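Local structure of histone acetyltransferase, ELP3 family (Methanocaldococcus infernus, 6IA8) at residues K268-F271 and K272-T276; E317-S320 and Y321-I325; C368-I371 and R372-E375. The protein catalyses formation of 5-(carboxymethyl)uridine at wobble position 34 of tRNAs from acetyl-CoA and S-adenosyl-L-methionine, as an Elp3-family radical SAM enzyme. All coordinates share one frame; numbering follows the deposited sequence.

Interaction 1 (K268-F271 and K272-T276)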
ATOM      1  N   LYS A 268      17.261  -9.301  -9.659  1.00 32.40           N
ATOM      2  CA  LYS A 268      16.811 -10.459  -8.892  1.00 33.86           C
ATOM      3  C   LYS A 268      17.345 -10.420  -7.463  1.00 35.13           C
ATOM      4  O   LYS A 268      16.611 -10.707  -6.507  1.00 34.66           O
ATOM      5  CB  LYS A 268      17.247 -11.742  -9.594  1.00 36.98           C
ATOM      6  CG  LYS A 268      16.463 -12.040 -10.872  1.00 41.24           C
ATOM      7  CD  LYS A 268      16.920 -13.346 -11.500  1.00 41.46           C
ATOM      8  CE  LYS A 268      16.081 -13.686 -12.733  1.00 55.57           C
ATOM      9  NZ  LYS A 268      16.570 -14.922 -13.425  1.00 61.03           N
ATOM     10  N   LYS A 269      18.626 -10.085  -7.296  1.00 42.27           N
ATOM     11  CA  LYS A 269      19.195 -10.018  -5.954  1.00 37.81           C
ATOM     12  C   LYS A 269      18.540  -8.924  -5.135  1.00 33.44           C
ATOM     13  O   LYS A 269      18.321  -9.099  -3.927  1.00 33.58           O
ATOM     14  CB  LYS A 269      20.708  -9.804  -6.030  1.00 40.40           C
ATOM     15  CG  LYS A 269      21.459 -11.055  -6.507  1.00 79.52           C
ATOM     16  CD  LYS A 269      22.967 -10.876  -6.436  1.00108.01           C
ATOM     17  CE  LYS A 269      23.696 -12.202  -6.627  1.00129.89           C
ATOM     18  NZ  LYS A 269      23.465 -13.142  -5.494  1.00123.05           N
ATOM     19  N   MET A 270      18.187  -7.805  -5.774  1.00 33.14           N
ATOM     20  CA  MET A 270      17.496  -6.745  -5.051  1.00 34.90           C
ATOM     21  C   MET A 270      16.181  -7.254  -4.450  1.00 28.83           C
ATOM     22  O   MET A 270      15.836  -6.961  -3.292  1.00 30.16           O
ATOM     23  CB  MET A 270      17.235  -5.560  -5.989  1.00 36.34           C
ATOM     24  CG  MET A 270      16.198  -4.593  -5.440  1.00 39.34           C
ATOM     25  SD  MET A 270      16.148  -2.988  -6.316  1.00 42.65           S
ATOM     26  CE  MET A 270      15.412  -3.414  -7.872  1.00 64.45           C
ATOM     27  N   PHE A 271      15.376  -7.941  -5.260  1.00 27.97           N
ATOM     28  CA  PHE A 271      14.113  -8.435  -4.719  1.00 32.64           C
ATOM     29  C   PHE A 271      14.326  -9.437  -3.591  1.00 33.46           C
ATOM     30  O   PHE A 271      13.577  -9.434  -2.593  1.00 30.82           O
ATOM     31  CB  PHE A 271      13.263  -9.012  -5.843  1.00 31.06           C
ATOM     32  CG  PHE A 271      12.653  -7.924  -6.715  1.00 29.48           C
ATOM     33  CD1 PHE A 271      11.595  -7.157  -6.259  1.00 30.57           C
ATOM     34  CD2 PHE A 271      13.164  -7.673  -7.974  1.00 36.91           C
ATOM     35  CE1 PHE A 271      11.064  -6.149  -7.046  1.00 35.86           C
ATOM     36  CE2 PHE A 271      12.655  -6.653  -8.768  1.00 34.67           C
ATOM     37  CZ  PHE A 271      11.599  -5.899  -8.314  1.00 41.39           C
ATOM     38  N   LYS A 272      15.299 -10.337  -3.745  1.00 29.27           N
ATOM     39  CA  LYS A 272      15.574 -11.277  -2.664  1.00 33.35           C
ATOM     40  C   LYS A 272      15.941 -10.512  -1.394  1.00 31.72           C
ATOM     41  O   LYS A 272      15.458 -10.818  -0.289  1.00 32.13           O
ATOM     42  CB  LYS A 272      16.686 -12.253  -3.079  1.00 34.89           C
ATOM     43  CG  LYS A 272      17.059 -13.257  -2.020  1.00 41.35           C
ATOM     44  CD  LYS A 272      18.016 -14.317  -2.568  1.00 46.70           C
ATOM     45  CE  LYS A 272      18.525 -15.251  -1.465  1.00 55.67           C
ATOM     46  NZ  LYS A 272      19.472 -16.272  -1.992  1.00 59.91           N
ATOM     47  N   GLU A 273      16.781  -9.486  -1.546  1.00 32.73           N
ATOM     48  CA  GLU A 273      17.263  -8.753  -0.393  1.00 30.72           C
ATOM     49  C   GLU A 273      16.132  -8.007   0.287  1.00 30.52           C
ATOM     50  O   GLU A 273      16.078  -7.970   1.516  1.00 31.30           O
ATOM     51  CB  GLU A 273      18.376  -7.790  -0.794  1.00 35.61           C
ATOM     52  CG  GLU A 273      19.082  -7.162   0.379  1.00 47.55           C
ATOM     53  CD  GLU A 273      20.299  -6.361  -0.038  1.00 53.54           C
ATOM     54  OE1 GLU A 273      20.818  -6.611  -1.155  1.00 47.67           O
ATOM     55  OE2 GLU A 273      20.710  -5.483   0.742  1.00 55.05           O
ATOM     56  N   ILE A 274      15.210  -7.422  -0.488  1.00 29.35           N
ATOM     57  CA  ILE A 274      14.119  -6.631   0.074  1.00 31.49           C
ATOM     58  C   ILE A 274      13.202  -7.482   0.940  1.00 28.66           C
ATOM     59  O   ILE A 274      12.544  -6.958   1.860  1.00 28.50           O
ATOM     60  CB  ILE A 274      13.351  -5.945  -1.081  1.00 32.78           C
ATOM     61  CG1 ILE A 274      14.181  -4.735  -1.579  1.00 34.93           C
ATOM     62  CG2 ILE A 274      11.986  -5.536  -0.656  1.00 51.85           C
ATOM     63  CD1 ILE A 274      13.697  -4.137  -2.881  1.00 66.06           C
ATOM     64  N   PHE A 275      13.129  -8.788   0.666  1.00 29.25           N
ATOM     65  CA  PHE A 275      12.233  -9.669   1.417  1.00 30.35           C
ATOM     66  C   PHE A 275      12.933 -10.527   2.469  1.00 29.61           C
ATOM     67  O   PHE A 275      12.249 -11.300   3.178  1.00 28.50           O
ATOM     68  CB  PHE A 275      11.468 -10.580   0.453  1.00 32.52           C
ATOM     69  CG  PHE A 275      10.645  -9.821  -0.563  1.00 30.22           C
ATOM     70  CD1 PHE A 275       9.876  -8.741  -0.167  1.00 36.08           C
ATOM     71  CD2 PHE A 275      10.683 -10.166  -1.904  1.00 33.54           C
ATOM     72  CE1 PHE A 275       9.150  -8.007  -1.110  1.00 43.62           C
ATOM     73  CE2 PHE A 275       9.938  -9.473  -2.824  1.00 48.67           C
ATOM     74  CZ  PHE A 275       9.187  -8.394  -2.427  1.00 36.13           C
ATOM     75  N   THR A 276      14.275 -10.436   2.576  1.00 29.10           N
ATOM     76  CA  THR A 276      15.035 -11.285   3.494  1.00 26.94           C
ATOM     77  C   THR A 276      16.100 -10.516   4.279  1.00 30.13           C
ATOM     78  O   THR A 276      16.864 -11.128   5.035  1.00 31.05           O
ATOM     79  CB  THR A 276      15.720 -12.473   2.777  1.00 32.26           C
ATOM     80  OG1 THR A 276      16.673 -12.006   1.800  1.00 31.21           O
ATOM     81  CG2 THR A 276      14.714 -13.382   2.097  1.00 32.32           C
TER
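Lys272, Glu273 and Ile274 each send their backbone N-H one turn back, to the carbonyls of Lys268, Lys269 and Met270. The bonds are of normal helical length, Glu273 N being 2.9 Å from Lys269 O, but the regularity fades at the next step: Phe275 N to Phe271 O is a weak 3.4 Å bond. Near this end Lys272 O takes two donors from opposite faces of its plane, the backbone N of Phe275 and the hydroxyl OG1 of Thr276. The hydroxyl bond is the shorter, at 2.7 Å, and comes from well above the carbonyl plane.

Apolar contacts occupy the buried side. Met270 and Ile274 run alongside each other, Met270 CG resting 3.6 Å from Ile274 CD1, and the Ile274 side chain also packs on Leu255. Phe275 has its CG beside its own backbone N (chi1 -59°), which swings the ring back along the helix until CD2 lies 3.1 Å from Phe271 O. Its CE2 then comes only to the edge of the Phe271 ring, 4.5 Å from CD1, a loose approach without stacking.

This is the amphipathic C-terminal part of an alpha helix, 264-276, which connects parallel strands 250-255 and 284-287 in a beta-alpha-beta crossover of the radical SAM partial barrel.

Interaction 2 (E317-S320 and Y321-I325); sequences EVIS and YAKSI
Tyr321, Ala322, Lys323 and Ser324 hydrogen-bond through their backbone N atoms to the carbonyls of Glu317, Val318, Ile319 and Ser320, the i to i+4 pattern of the alpha helix 312-325. The middle two bonds are nearly straight, with Ala322 N to Val318 O at 168°, while the last, Ser324 N to Ser320 O, is more bent at 148°. The helix belongs to the radical SAM portion of the protein and lies against helix 264-276 on one side and helix 353-364 on another.

Tyr321 can be traced outward. Its CB sits over the preceding turn, 3.5 Å from Val318 O and almost as close to Glu317 O. CG is anti to the backbone N (chi1 175°), which carries the ring clear of that turn and across to helix 264-276. On the ring edge nearer that helix, Tyr321 CE2 approaches Lys268 O at 3.3 Å, a packing contact, and lies 3.6 Å from Ile325 CD1, one turn further along its own helix. At the tip, Tyr321 OH comes within 3.9 Å of Lys272 CB, beside the aliphatic part of that lysine.

On the side facing helix 353-364, Ser320 is buried against Val357, Tyr360 and Met361; its OG is satisfied by the carbonyl of Ile316 in the preceding turn. Lys323 lays CG along its own helix, 3.5 Å from Ile319 O, before its chain bends at chi3. Ser324 turns its hydroxyl back toward its own backbone, and OG donates to Tyr321 O at 2.7 Å, an oxygen that also accepts the backbone N of Ile325.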
ATOM      1  N   GLU A 317      11.132 -11.793 -17.072  1.00 41.27           N
ATOM      2  CA  GLU A 317      12.006 -12.667 -16.302  1.00 48.70           C
ATOM      3  C   GLU A 317      12.191 -12.134 -14.891  1.00 36.94           C
ATOM      4  O   GLU A 317      12.083 -12.883 -13.920  1.00 35.32           O
ATOM      5  CB  GLU A 317      13.359 -12.811 -17.000  1.00 47.14           C
ATOM      6  CG  GLU A 317      13.295 -13.572 -18.307  1.00 75.37           C
ATOM      7  CD  GLU A 317      14.631 -13.617 -19.018  1.00 81.23           C
ATOM      8  OE1 GLU A 317      15.625 -13.131 -18.441  1.00 71.89           O
ATOM      9  OE2 GLU A 317      14.681 -14.131 -20.156  1.00 82.32           O
ATOM     10  N   VAL A 318      12.480 -10.838 -14.752  1.00 35.11           N
ATOM     11  CA  VAL A 318      12.736 -10.270 -13.427  1.00 37.78           C
ATOM     12  C   VAL A 318      11.463 -10.264 -12.577  1.00 36.44           C
ATOM     13  O   VAL A 318      11.477 -10.633 -11.394  1.00 31.53           O
ATOM     14  CB  VAL A 318      13.326  -8.856 -13.565  1.00 41.01           C
ATOM     15  CG1 VAL A 318      13.470  -8.204 -12.202  1.00 42.86           C
ATOM     16  CG2 VAL A 318      14.682  -8.940 -14.258  1.00 38.47           C
ATOM     17  N   ILE A 319      10.345  -9.829 -13.153  1.00 33.31           N
ATOM     18  CA  ILE A 319       9.140  -9.696 -12.342  1.00 32.15           C
ATOM     19  C   ILE A 319       8.614 -11.072 -11.964  1.00 33.21           C
ATOM     20  O   ILE A 319       8.094 -11.276 -10.859  1.00 32.83           O
ATOM     21  CB  ILE A 319       8.082  -8.854 -13.079  1.00 35.39           C
ATOM     22  CG1 ILE A 319       8.584  -7.399 -13.236  1.00 39.76           C
ATOM     23  CG2 ILE A 319       6.774  -8.867 -12.307  1.00 38.63           C
ATOM     24  CD1 ILE A 319       7.702  -6.545 -14.128  1.00 45.39           C
ATOM     25  N   SER A 320       8.749 -12.039 -12.870  1.00 32.81           N
ATOM     26  CA  SER A 320       8.327 -13.405 -12.554  1.00 37.35           C
ATOM     27  C   SER A 320       9.144 -13.985 -11.401  1.00 35.00           C
ATOM     28  O   SER A 320       8.595 -14.586 -10.460  1.00 35.01           O
ATOM     29  CB  SER A 320       8.459 -14.281 -13.797  1.00 36.47           C
ATOM     30  OG  SER A 320       7.475 -13.940 -14.767  1.00 47.13           O
ATOM     31  N   TYR A 321      10.456 -13.765 -11.425  1.00 32.77           N
ATOM     32  CA  TYR A 321      11.276 -14.146 -10.284  1.00 39.76           C
ATOM     33  C   TYR A 321      10.785 -13.464  -9.014  1.00 30.14           C
ATOM     34  O   TYR A 321      10.586 -14.111  -7.980  1.00 32.91           O
ATOM     35  CB  TYR A 321      12.751 -13.800 -10.539  1.00 35.19           C
ATOM     36  CG  TYR A 321      13.609 -14.071  -9.327  1.00 30.72           C
ATOM     37  CD1 TYR A 321      14.020 -15.368  -9.015  1.00 40.15           C
ATOM     38  CD2 TYR A 321      13.936 -13.050  -8.448  1.00 31.58           C
ATOM     39  CE1 TYR A 321      14.775 -15.630  -7.883  1.00 38.06           C
ATOM     40  CE2 TYR A 321      14.677 -13.302  -7.315  1.00 37.00           C
ATOM     41  CZ  TYR A 321      15.092 -14.583  -7.033  1.00 40.86           C
ATOM     42  OH  TYR A 321      15.821 -14.801  -5.888  1.00 38.93           O
ATOM     43  N   ALA A 322      10.636 -12.142  -9.055  1.00 29.72           N
ATOM     44  CA  ALA A 322      10.229 -11.413  -7.864  1.00 30.85           C
ATOM     45  C   ALA A 322       8.941 -11.978  -7.283  1.00 30.70           C
ATOM     46  O   ALA A 322       8.852 -12.203  -6.072  1.00 33.41           O
ATOM     47  CB  ALA A 322      10.059  -9.929  -8.174  1.00 34.38           C
ATOM     48  N   LYS A 323       7.927 -12.216  -8.129  1.00 33.05           N
ATOM     49  CA  LYS A 323       6.685 -12.775  -7.604  1.00 31.89           C
ATOM     50  C   LYS A 323       6.873 -14.182  -7.051  1.00 37.67           C
ATOM     51  O   LYS A 323       6.170 -14.579  -6.115  1.00 35.95           O
ATOM     52  CB  LYS A 323       5.623 -12.776  -8.692  1.00 35.54           C
ATOM     53  CG  LYS A 323       5.104 -11.352  -9.022  1.00 37.76           C
ATOM     54  CD  LYS A 323       3.886 -11.427  -9.952  1.00 50.69           C
ATOM     55  CE  LYS A 323       2.702 -10.683  -9.330  1.00 76.50           C
ATOM     56  NZ  LYS A 323       1.498 -10.678 -10.202  1.00 96.09           N
ATOM     57  N   SER A 324       7.751 -14.979  -7.655  1.00 31.01           N
ATOM     58  CA  SER A 324       7.921 -16.352  -7.195  1.00 32.86           C
ATOM     59  C   SER A 324       8.541 -16.411  -5.801  1.00 32.51           C
ATOM     60  O   SER A 324       8.406 -17.431  -5.117  1.00 37.06           O
ATOM     61  CB  SER A 324       8.808 -17.141  -8.171  1.00 31.64           C
ATOM     62  OG  SER A 324      10.156 -16.757  -8.009  1.00 36.61           O
ATOM     63  N   ILE A 325       9.266 -15.372  -5.380  1.00 32.91           N
ATOM     64  CA  ILE A 325       9.868 -15.361  -4.046  1.00 39.38           C
ATOM     65  C   ILE A 325       9.165 -14.414  -3.092  1.00 34.27           C
ATOM     66  O   ILE A 325       9.600 -14.298  -1.949  1.00 37.22           O
ATOM     67  CB  ILE A 325      11.373 -15.022  -4.086  1.00 37.20           C
ATOM     68  CG1 ILE A 325      11.570 -13.564  -4.565  1.00 31.77           C
ATOM     69  CG2 ILE A 325      12.100 -16.049  -4.945  1.00 45.10           C
ATOM     70  CD1 ILE A 325      12.925 -12.962  -4.165  1.00 39.43           C
TER

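Interaction 3 (C368-I371 and R372-E375). With SO4 (sulfate ion), chain B.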
ATOM      1  N   CYS A 368       2.924 -18.240  -7.087  1.00 46.07           N
ATOM      2  CA  CYS A 368       2.882 -16.973  -6.362  1.00 45.15           C
ATOM      3  C   CYS A 368       2.034 -17.152  -5.109  1.00 45.38           C
ATOM      4  O   CYS A 368       0.908 -17.652  -5.183  1.00 44.87           O
ATOM      5  CB  CYS A 368       2.308 -15.854  -7.237  1.00 49.95           C
ATOM      6  SG  CYS A 368       1.977 -14.301  -6.372  1.00 59.53           S
ATOM      7  N   ARG A 369       2.578 -16.779  -3.956  1.00 35.53           N
ATOM      8  CA  ARG A 369       1.833 -16.935  -2.705  1.00 40.69           C
ATOM      9  C   ARG A 369       1.552 -15.608  -1.987  1.00 38.58           C
ATOM     10  O   ARG A 369       1.069 -15.606  -0.836  1.00 40.27           O
ATOM     11  CB  ARG A 369       2.583 -17.899  -1.784  1.00 48.28           C
ATOM     12  CG  ARG A 369       3.917 -17.349  -1.326  1.00 84.20           C
ATOM     13  CD  ARG A 369       4.791 -18.392  -0.610  1.00 89.85           C
ATOM     14  NE  ARG A 369       5.986 -17.731  -0.108  1.00106.87           N
ATOM     15  CZ  ARG A 369       6.907 -17.184  -0.892  1.00 96.91           C
ATOM     16  NH1 ARG A 369       6.829 -17.315  -2.211  1.00 75.26           N
ATOM     17  NH2 ARG A 369       7.986 -16.639  -0.355  1.00108.14           N
ATOM     18  N   CYS A 370       1.767 -14.482  -2.654  1.00 36.42           N
ATOM     19  CA  CYS A 370       1.597 -13.190  -2.002  1.00 41.07           C
ATOM     20  C   CYS A 370       0.112 -12.827  -1.904  1.00 32.47           C
ATOM     21  O   CYS A 370      -0.760 -13.520  -2.412  1.00 35.54           O
ATOM     22  CB  CYS A 370       2.367 -12.106  -2.752  1.00 41.23           C
ATOM     23  SG  CYS A 370       1.603 -11.641  -4.275  1.00 55.94           S
ATOM     24  N   ILE A 371      -0.171 -11.729  -1.211  1.00 36.38           N
ATOM     25  CA  ILE A 371      -1.542 -11.406  -0.822  1.00 31.29           C
ATOM     26  C   ILE A 371      -2.430 -11.262  -2.046  1.00 33.95           C
ATOM     27  O   ILE A 371      -3.541 -11.790  -2.095  1.00 33.00           O
ATOM     28  CB  ILE A 371      -1.552 -10.123   0.019  1.00 34.23           C
ATOM     29  CG1 ILE A 371      -0.928 -10.377   1.411  1.00 35.85           C
ATOM     30  CG2 ILE A 371      -2.990  -9.599   0.181  1.00 43.87           C
ATOM     31  CD1 ILE A 371      -0.630  -9.110   2.180  1.00 39.42           C
ATOM     32  N   ARG A 372      -1.954 -10.546  -3.061  1.00 35.45           N
ATOM     33  CA  ARG A 372      -2.796 -10.335  -4.242  1.00 35.67           C
ATOM     34  C   ARG A 372      -3.132 -11.655  -4.942  1.00 35.60           C
ATOM     35  O   ARG A 372      -4.255 -11.846  -5.441  1.00 37.72           O
ATOM     36  CB  ARG A 372      -2.115  -9.384  -5.238  1.00 40.76           C
ATOM     37  CG  ARG A 372      -2.974  -9.126  -6.474  1.00 63.70           C
ATOM     38  CD  ARG A 372      -2.317  -8.217  -7.513  1.00 93.61           C
ATOM     39  NE  ARG A 372      -3.068  -8.235  -8.769  1.00 92.77           N
ATOM     40  CZ  ARG A 372      -4.232  -7.621  -8.954  1.00105.37           C
ATOM     41  NH1 ARG A 372      -4.785  -6.933  -7.966  1.00115.64           N
ATOM     42  NH2 ARG A 372      -4.849  -7.699 -10.125  1.00130.94           N
ATOM     43  N   CYS A 373      -2.167 -12.571  -5.022  1.00 32.89           N
ATOM     44  CA  CYS A 373      -2.422 -13.815  -5.733  1.00 36.68           C
ATOM     45  C   CYS A 373      -3.374 -14.732  -4.965  1.00 36.81           C
ATOM     46  O   CYS A 373      -4.052 -15.570  -5.565  1.00 37.50           O
ATOM     47  CB  CYS A 373      -1.106 -14.551  -6.003  1.00 59.34           C
ATOM     48  SG  CYS A 373       0.134 -13.697  -7.039  1.00 59.52           S
ATOM     49  N   ARG A 374      -3.428 -14.623  -3.648  1.00 35.27           N
ATOM     50  CA  ARG A 374      -4.241 -15.540  -2.851  1.00 35.12           C
ATOM     51  C   ARG A 374      -5.551 -14.927  -2.320  1.00 29.57           C
ATOM     52  O   ARG A 374      -6.380 -15.648  -1.736  1.00 27.29           O
ATOM     53  CB  ARG A 374      -3.397 -16.073  -1.677  1.00 36.93           C
ATOM     54  CG  ARG A 374      -2.265 -17.033  -2.044  1.00 53.62           C
ATOM     55  CD  ARG A 374      -1.728 -17.755  -0.786  1.00 96.59           C
ATOM     56  NE  ARG A 374      -0.893 -18.919  -1.094  1.00 91.69           N
ATOM     57  CZ  ARG A 374      -0.257 -19.653  -0.184  1.00110.19           C
ATOM     58  NH1 ARG A 374       0.482 -20.685  -0.563  1.00113.66           N
ATOM     59  NH2 ARG A 374      -0.355 -19.352   1.101  1.00151.52           N
ATOM     60  N   GLU A 375      -5.765 -13.624  -2.474  1.00 28.72           N
ATOM     61  CA  GLU A 375      -6.922 -13.015  -1.832  1.00 27.30           C
ATOM     62  C   GLU A 375      -8.200 -13.552  -2.464  1.00 28.63           C
ATOM     63  O   GLU A 375      -8.234 -13.854  -3.657  1.00 35.04           O
ATOM     64  CB  GLU A 375      -6.867 -11.495  -1.935  1.00 37.62           C
ATOM     65  CG  GLU A 375      -6.836 -10.951  -3.331  1.00 61.49           C
ATOM     66  CD  GLU A 375      -6.717  -9.432  -3.328  1.00 73.84           C
ATOM     67  OE1 GLU A 375      -5.647  -8.919  -2.947  1.00 75.33           O
ATOM     68  OE2 GLU A 375      -7.707  -8.762  -3.674  1.00 88.38           O
TER
HETATM   69  S   SO4 B 601       6.795 -16.862   3.254  1.00 59.95           S
HETATM   70  O1  SO4 B 601       6.442 -18.064   4.012  1.00 89.26           O
HETATM   71  O2  SO4 B 601       5.944 -15.760   3.700  1.00 61.84           O
HETATM   72  O3  SO4 B 601       6.554 -17.081   1.858  1.00104.01           O
HETATM   73  O4  SO4 B 601       8.213 -16.558   3.422  1.00 56.78           O
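Cys370, at the N-cap, receives the N-H of Arg374 on its carbonyl oxygen at 3.1 Å, closing the single turn of helix 371-374, while Ile371 O draws weaker bonds from the N atoms of Arg374 and Glu375. A disulfide ties Cys368, two residues before the N-cap, to Cys373 within the turn: Cys368 SG bonds Cys373 SG at 2.1 Å with chi3 of 85°. Cys368 can reach because its SG is anti to the backbone N (chi1 171°). A third sulfur, Cys370 SG, packs 3.7 Å from Cys373 SG.

The cross-linked turn lies where the radical SAM part and the GNAT-type acetyltransferase domain meet, and touches both: Ile371 and Arg374 make backbone bonds to Val330 and Leu419 respectively, and the Ile371 side chain packs on strand 418-427.

Arg374 stretches back over Arg369, whose CB lies 3.4 Å above one face of the guanidinium, toward its rim. The Arg374 guanidinium also makes long, weak ion pairs with Glu412 and Asp417. Arg369 itself runs on to a sulfate, probably from the crystallisation liquor; O3 is modelled too close to its NE, leaving that oxygen's place doubtful.

Along the chain the three contacts come in series, each closing only a local turn, and none nests within or crosses another. Interaction 1, on helix 264-276, lies beside interaction 2, on helix 312-325: the Phe271 ring meets Ala322, with CG 3.6 Å from CB, and Ile325 CD1 packs on Lys272 CA at 3.5 Å. After helix 353-364 the chain returns to interaction 3, at the C-terminal end of helix 312-325, where Arg369 gives weak hydrogen bonds to the carbonyls of Ser324 and Ile325. Interactions 1 and 3 do not touch, being about 7 Å apart at their nearest atoms. Interaction 2 thus touches both others, helix 264-276 of the partial barrel and the disulfide-bearing turn that packs on strand 418-427.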